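Local coordinates for protein putative cytosine/guanine deaminase (Unidentified, PDB 2PAJ) that catalyses the zinc-dependent deamination of pterins, converting 2-amino-4-hydroxypteridines such as isoxanthopterin to 2,4-dihydroxypteridines with release of ammonium, at residues A[161-173]-A[212-226]. Residues are numbered along the deposited sequence; the frame is centred on the assembly and turned at random.
Sequences GLRFVLLRGGATQ and MRRVVMAPTTVLYSI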
loop_
_atom_site.group_PDB
_atom_site.type_symbol
_atom_site.label_atom_id
_atom_site.label_comp_id
_atom_site.label_asym_id
_atom_site.label_seq_id
_atom_site.Cartn_x
_atom_site.Cartn_y
_atom_site.Cartn_z
ATOM N N GLY A 161 -4.871 2.546 13.645
ATOM C CA GLY A 161 -3.542 3.049 13.956
ATOM C C GLY A 161 -2.547 2.999 12.816
ATOM O O GLY A 161 -1.342 3.115 13.037
ATOM N N LEU A 162 -3.057 2.855 11.596
ATOM C CA LEU A 162 -2.228 2.750 10.395
ATOM C C LEU A 162 -1.979 4.073 9.676
ATOM O O LEU A 162 -2.792 4.989 9.740
ATOM C CB LEU A 162 -2.889 1.792 9.393
ATOM C CG LEU A 162 -3.583 0.525 9.892
ATOM C CD1 LEU A 162 -4.244 -0.181 8.730
ATOM C CD2 LEU A 162 -2.577 -0.383 10.581
ATOM N N ARG A 163 -0.846 4.167 8.985
ATOM C CA ARG A 163 -0.542 5.362 8.207
ATOM C C ARG A 163 -1.356 5.164 6.946
ATOM O O ARG A 163 -1.349 4.075 6.379
ATOM C CB ARG A 163 0.922 5.424 7.785
ATOM C CG ARG A 163 1.964 5.430 8.874
ATOM C CD ARG A 163 3.332 5.424 8.204
ATOM N NE ARG A 163 4.417 5.314 9.158
ATOM C CZ ARG A 163 4.802 6.308 9.944
ATOM N NH1 ARG A 163 4.180 7.476 9.864
ATOM N NH2 ARG A 163 5.789 6.130 10.814
ATOM N N PHE A 164 -2.042 6.208 6.497
ATOM C CA PHE A 164 -2.852 6.099 5.294
ATOM C C PHE A 164 -2.434 7.096 4.227
ATOM O O PHE A 164 -2.093 8.233 4.525
ATOM C CB PHE A 164 -4.325 6.301 5.634
ATOM C CG PHE A 164 -5.249 5.982 4.499
ATOM C CD1 PHE A 164 -5.372 4.675 4.030
ATOM C CD2 PHE A 164 -5.988 6.988 3.890
ATOM C CE1 PHE A 164 -6.217 4.370 2.964
ATOM C CE2 PHE A 164 -6.838 6.707 2.824
ATOM C CZ PHE A 164 -6.958 5.392 2.352
ATOM N N VAL A 165 -2.446 6.650 2.979
ATOM C CA VAL A 165 -2.086 7.501 1.859
ATOM C C VAL A 165 -3.268 7.523 0.897
ATOM O O VAL A 165 -3.579 6.517 0.260
ATOM C CB VAL A 165 -0.837 6.962 1.119
ATOM C CG1 VAL A 165 -0.520 7.824 -0.082
ATOM C CG2 VAL A 165 0.342 6.922 2.056
ATOM N N LEU A 166 -3.935 8.666 0.796
ATOM C CA LEU A 166 -5.081 8.788 -0.095
ATOM C C LEU A 166 -4.681 9.106 -1.530
ATOM O O LEU A 166 -4.024 10.109 -1.797
ATOM C CB LEU A 166 -6.035 9.867 0.416
ATOM C CG LEU A 166 -7.264 10.133 -0.461
ATOM C CD1 LEU A 166 -8.063 8.852 -0.648
ATOM C CD2 LEU A 166 -8.113 11.220 0.169
ATOM N N LEU A 167 -5.083 8.236 -2.448
ATOM C CA LEU A 167 -4.791 8.414 -3.864
ATOM C C LEU A 167 -6.118 8.826 -4.518
ATOM O O LEU A 167 -6.810 8.014 -5.125
ATOM C CB LEU A 167 -4.279 7.102 -4.471
ATOM C CG LEU A 167 -3.192 6.318 -3.727
ATOM C CD1 LEU A 167 -2.816 5.091 -4.537
ATOM C CD2 LEU A 167 -1.989 7.198 -3.504
ATOM N N ARG A 168 -6.455 10.104 -4.373
ATOM C CA ARG A 168 -7.696 10.677 -4.884
ATOM C C ARG A 168 -7.842 10.475 -6.383
ATOM O O ARG A 168 -7.211 11.166 -7.175
ATOM C CB ARG A 168 -7.734 12.171 -4.532
ATOM C CG ARG A 168 -9.117 12.757 -4.258
ATOM C CD ARG A 168 -9.982 12.829 -5.508
ATOM N NE ARG A 168 -11.226 13.559 -5.272
ATOM C CZ ARG A 168 -12.172 13.745 -6.186
ATOM N NH1 ARG A 168 -12.021 13.256 -7.407
ATOM N NH2 ARG A 168 -13.277 14.407 -5.875
ATOM N N GLY A 169 -8.688 9.522 -6.761
ATOM C CA GLY A 169 -8.897 9.230 -8.165
ATOM C C GLY A 169 -10.151 9.841 -8.747
ATOM O O GLY A 169 -10.888 10.541 -8.059
ATOM N N GLY A 170 -10.393 9.577 -10.024
ATOM C CA GLY A 170 -11.577 10.106 -10.671
ATOM C C GLY A 170 -11.404 10.359 -12.156
ATOM O O GLY A 170 -10.378 10.024 -12.754
ATOM N N ALA A 171 -12.427 10.947 -12.759
ATOM C CA ALA A 171 -12.387 11.262 -14.175
ATOM C C ALA A 171 -13.248 12.461 -14.512
ATOM O O ALA A 171 -14.177 12.808 -13.787
ATOM C CB ALA A 171 -12.832 10.061 -14.998
ATOM N N THR A 172 -12.907 13.099 -15.625
ATOM C CA THR A 172 -13.651 14.247 -16.117
ATOM C C THR A 172 -14.439 13.809 -17.344
ATOM O O THR A 172 -15.270 14.543 -17.844
ATOM C CB THR A 172 -12.718 15.428 -16.461
ATOM O OG1 THR A 172 -11.738 15.017 -17.421
ATOM C CG2 THR A 172 -12.035 15.922 -15.212
ATOM N N GLN A 173 -14.170 12.604 -17.827
ATOM C CA GLN A 173 -14.905 12.069 -18.963
ATOM C C GLN A 173 -15.305 10.626 -18.806
ATOM O O GLN A 173 -15.001 9.992 -17.789
ATOM C CB GLN A 173 -14.134 12.211 -20.266
ATOM C CG GLN A 173 -12.661 12.111 -20.150
ATOM C CD GLN A 173 -12.048 13.341 -20.718
ATOM O OE1 GLN A 173 -12.334 14.446 -20.249
ATOM N NE2 GLN A 173 -11.230 13.180 -21.754
ATOM N N MET A 212 1.467 10.531 9.112
ATOM C CA MET A 212 0.493 9.475 9.340
ATOM C C MET A 212 -0.652 9.649 8.358
ATOM O O MET A 212 -1.553 8.812 8.280
ATOM C CB MET A 212 -0.034 9.518 10.774
ATOM C CG MET A 212 0.975 9.079 11.820
ATOM S SD MET A 212 1.651 7.421 11.548
ATOM C CE MET A 212 0.226 6.404 11.915
ATOM N N ARG A 213 -0.606 10.751 7.614
ATOM C CA ARG A 213 -1.612 11.068 6.608
ATOM C C ARG A 213 -1.003 11.730 5.388
ATOM O O ARG A 213 -0.144 12.592 5.500
ATOM C CB ARG A 213 -2.693 11.960 7.198
ATOM C CG ARG A 213 -3.702 11.175 7.957
ATOM C CD ARG A 213 -4.595 12.042 8.783
ATOM N NE ARG A 213 -5.655 11.228 9.361
ATOM C CZ ARG A 213 -6.664 11.704 10.077
ATOM N NH1 ARG A 213 -6.746 13.009 10.319
ATOM N NH2 ARG A 213 -7.608 10.878 10.516
ATOM N N ARG A 214 -1.464 11.308 4.220
ATOM C CA ARG A 214 -0.974 11.829 2.960
ATOM C C ARG A 214 -2.060 11.876 1.911
ATOM O O ARG A 214 -3.044 11.140 1.983
ATOM C CB ARG A 214 0.164 10.966 2.444
ATOM C CG ARG A 214 1.444 11.201 3.156
ATOM C CD ARG A 214 2.514 11.527 2.161
ATOM N NE ARG A 214 3.481 12.446 2.731
ATOM C CZ ARG A 214 4.611 12.788 2.137
ATOM N NH1 ARG A 214 4.911 12.278 0.950
ATOM N NH2 ARG A 214 5.441 13.632 2.730
ATOM N N VAL A 215 -1.853 12.737 0.920
ATOM C CA VAL A 215 -2.794 12.924 -0.173
ATOM C C VAL A 215 -2.025 13.011 -1.478
ATOM O O VAL A 215 -0.982 13.636 -1.533
ATOM C CB VAL A 215 -3.606 14.238 0.014
ATOM C CG1 VAL A 215 -4.553 14.448 -1.166
ATOM C CG2 VAL A 215 -4.377 14.204 1.330
ATOM N N VAL A 216 -2.527 12.366 -2.523
ATOM C CA VAL A 216 -1.869 12.427 -3.819
ATOM C C VAL A 216 -2.886 12.529 -4.972
ATOM O O VAL A 216 -4.008 12.024 -4.884
ATOM C CB VAL A 216 -0.851 11.206 -4.028
ATOM C CG1 VAL A 216 -0.890 10.258 -2.858
ATOM C CG2 VAL A 216 -1.151 10.447 -5.299
ATOM N N MET A 217 -2.471 13.229 -6.030
ATOM C CA MET A 217 -3.245 13.462 -7.256
ATOM C C MET A 217 -3.268 12.153 -8.051
ATOM O O MET A 217 -2.245 11.764 -8.603
ATOM C CB MET A 217 -2.534 14.553 -8.068
ATOM C CG MET A 217 -3.177 14.954 -9.400
ATOM S SD MET A 217 -4.693 15.914 -9.228
ATOM C CE MET A 217 -5.856 14.853 -9.986
ATOM N N ALA A 218 -4.426 11.498 -8.145
ATOM C CA ALA A 218 -4.493 10.205 -8.829
ATOM C C ALA A 218 -5.634 9.869 -9.800
ATOM O O ALA A 218 -6.399 8.931 -9.564
ATOM C CB ALA A 218 -4.400 9.096 -7.782
ATOM N N PRO A 219 -5.746 10.604 -10.914
ATOM C CA PRO A 219 -6.817 10.302 -11.872
ATOM C C PRO A 219 -6.727 8.814 -12.266
ATOM O O PRO A 219 -5.714 8.380 -12.816
ATOM C CB PRO A 219 -6.495 11.228 -13.041
ATOM C CG PRO A 219 -5.825 12.399 -12.369
ATOM C CD PRO A 219 -4.921 11.736 -11.369
ATOM N N THR A 220 -7.779 8.047 -11.994
ATOM C CA THR A 220 -7.795 6.606 -12.279
ATOM C C THR A 220 -6.877 6.090 -13.397
ATOM O O THR A 220 -5.809 5.547 -13.118
ATOM C CB THR A 220 -9.218 6.134 -12.545
ATOM O OG1 THR A 220 -10.111 6.842 -11.673
ATOM C CG2 THR A 220 -9.330 4.631 -12.258
ATOM N N THR A 221 -7.305 6.227 -14.649
ATOM C CA THR A 221 -6.492 5.804 -15.794
ATOM C C THR A 221 -6.203 7.072 -16.572
ATOM O O THR A 221 -6.890 7.408 -17.530
ATOM C CB THR A 221 -7.232 4.802 -16.700
ATOM O OG1 THR A 221 -7.757 3.742 -15.894
ATOM C CG2 THR A 221 -6.273 4.213 -17.743
ATOM N N VAL A 222 -5.175 7.772 -16.127
ATOM C CA VAL A 222 -4.770 9.041 -16.700
ATOM C C VAL A 222 -4.903 9.214 -18.226
ATOM O O VAL A 222 -5.194 10.314 -18.698
ATOM C CB VAL A 222 -3.327 9.377 -16.237
ATOM C CG1 VAL A 222 -2.308 8.875 -17.245
ATOM C CG2 VAL A 222 -3.197 10.858 -15.976
ATOM N N LEU A 223 -4.699 8.158 -19.005
ATOM C CA LEU A 223 -4.825 8.300 -20.454
ATOM C C LEU A 223 -6.267 8.143 -20.928
ATOM O O LEU A 223 -6.525 8.105 -22.126
ATOM C CB LEU A 223 -3.950 7.282 -21.185
ATOM C CG LEU A 223 -2.458 7.276 -20.860
ATOM C CD1 LEU A 223 -1.755 6.257 -21.751
ATOM C CD2 LEU A 223 -1.870 8.665 -21.066
ATOM N N TYR A 224 -7.202 8.032 -19.989
ATOM C CA TYR A 224 -8.614 7.892 -20.333
ATOM C C TYR A 224 -9.515 8.707 -19.410
ATOM O O TYR A 224 -10.413 9.392 -19.870
ATOM C CB TYR A 224 -9.036 6.417 -20.313
ATOM C CG TYR A 224 -8.368 5.583 -21.386
ATOM C CD1 TYR A 224 -7.381 4.643 -21.059
ATOM C CD2 TYR A 224 -8.680 5.773 -22.740
ATOM C CE1 TYR A 224 -6.715 3.924 -22.044
ATOM C CE2 TYR A 224 -8.022 5.057 -23.734
ATOM C CZ TYR A 224 -7.037 4.135 -23.378
ATOM O OH TYR A 224 -6.371 3.441 -24.368
ATOM N N SER A 225 -9.267 8.650 -18.109
ATOM C CA SER A 225 -10.093 9.381 -17.146
ATOM C C SER A 225 -10.102 10.893 -17.382
ATOM O O SER A 225 -11.062 11.579 -17.030
ATOM C CB SER A 225 -9.602 9.112 -15.714
ATOM O OG SER A 225 -9.725 7.747 -15.370
ATOM N N ILE A 226 -9.042 11.390 -18.010
ATOM C CA ILE A 226 -8.876 12.816 -18.230
ATOM C C ILE A 226 -8.280 13.233 -19.588
ATOM O O ILE A 226 -7.557 12.468 -20.228
ATOM C CB ILE A 226 -8.031 13.358 -17.052
ATOM C CG1 ILE A 226 -8.982 13.968 -16.031
ATOM C CG2 ILE A 226 -6.927 14.285 -17.525
ATOM C CD1 ILE A 226 -8.307 14.495 -14.796
#
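The flat guanidinium group of Arg163 meets the thioether of Met212 obliquely, and the two side chains cross at about a right angle. The Met212 chain, folded back at chi2 (-56°) and chi3 (-70°), sets its methyl CE against Arg163 CG at 3.6 Å. Asp413 forms a salt bridge with this arginine, and Ala211 O accepts a hydrogen bond from its NH1. The Tyr224 ring packs within its own turn, Leu223 CB above one face, offset toward the rim, and Thr221 CG2 in plane at the edge. Between these ends, strands 163-168 and 213-217 run parallel at 18°, joined by a ladder in which Leu166 is held twice: its N donates to Arg214 O (2.9 Å) and its O accepts from Val216 N (2.8 Å). On the face carrying Val165 and Leu167, Val216 CG1 touches Val165 CG1 (3.7 Å) and Leu167 CD2. Beyond the strands, Thr172 N donates to Ser225 O (2.8 Å), while Ile226 CG1 lies across the Thr172 side chain, whose hydroxyl is hydrogen-bonded to Glu230. Thr220 approaches the zinc ligand His248, so these neighbouring parallel strands lead into the metal-binding mouth at the C-terminal ends of the strands of the amidohydrolase TIM barrel.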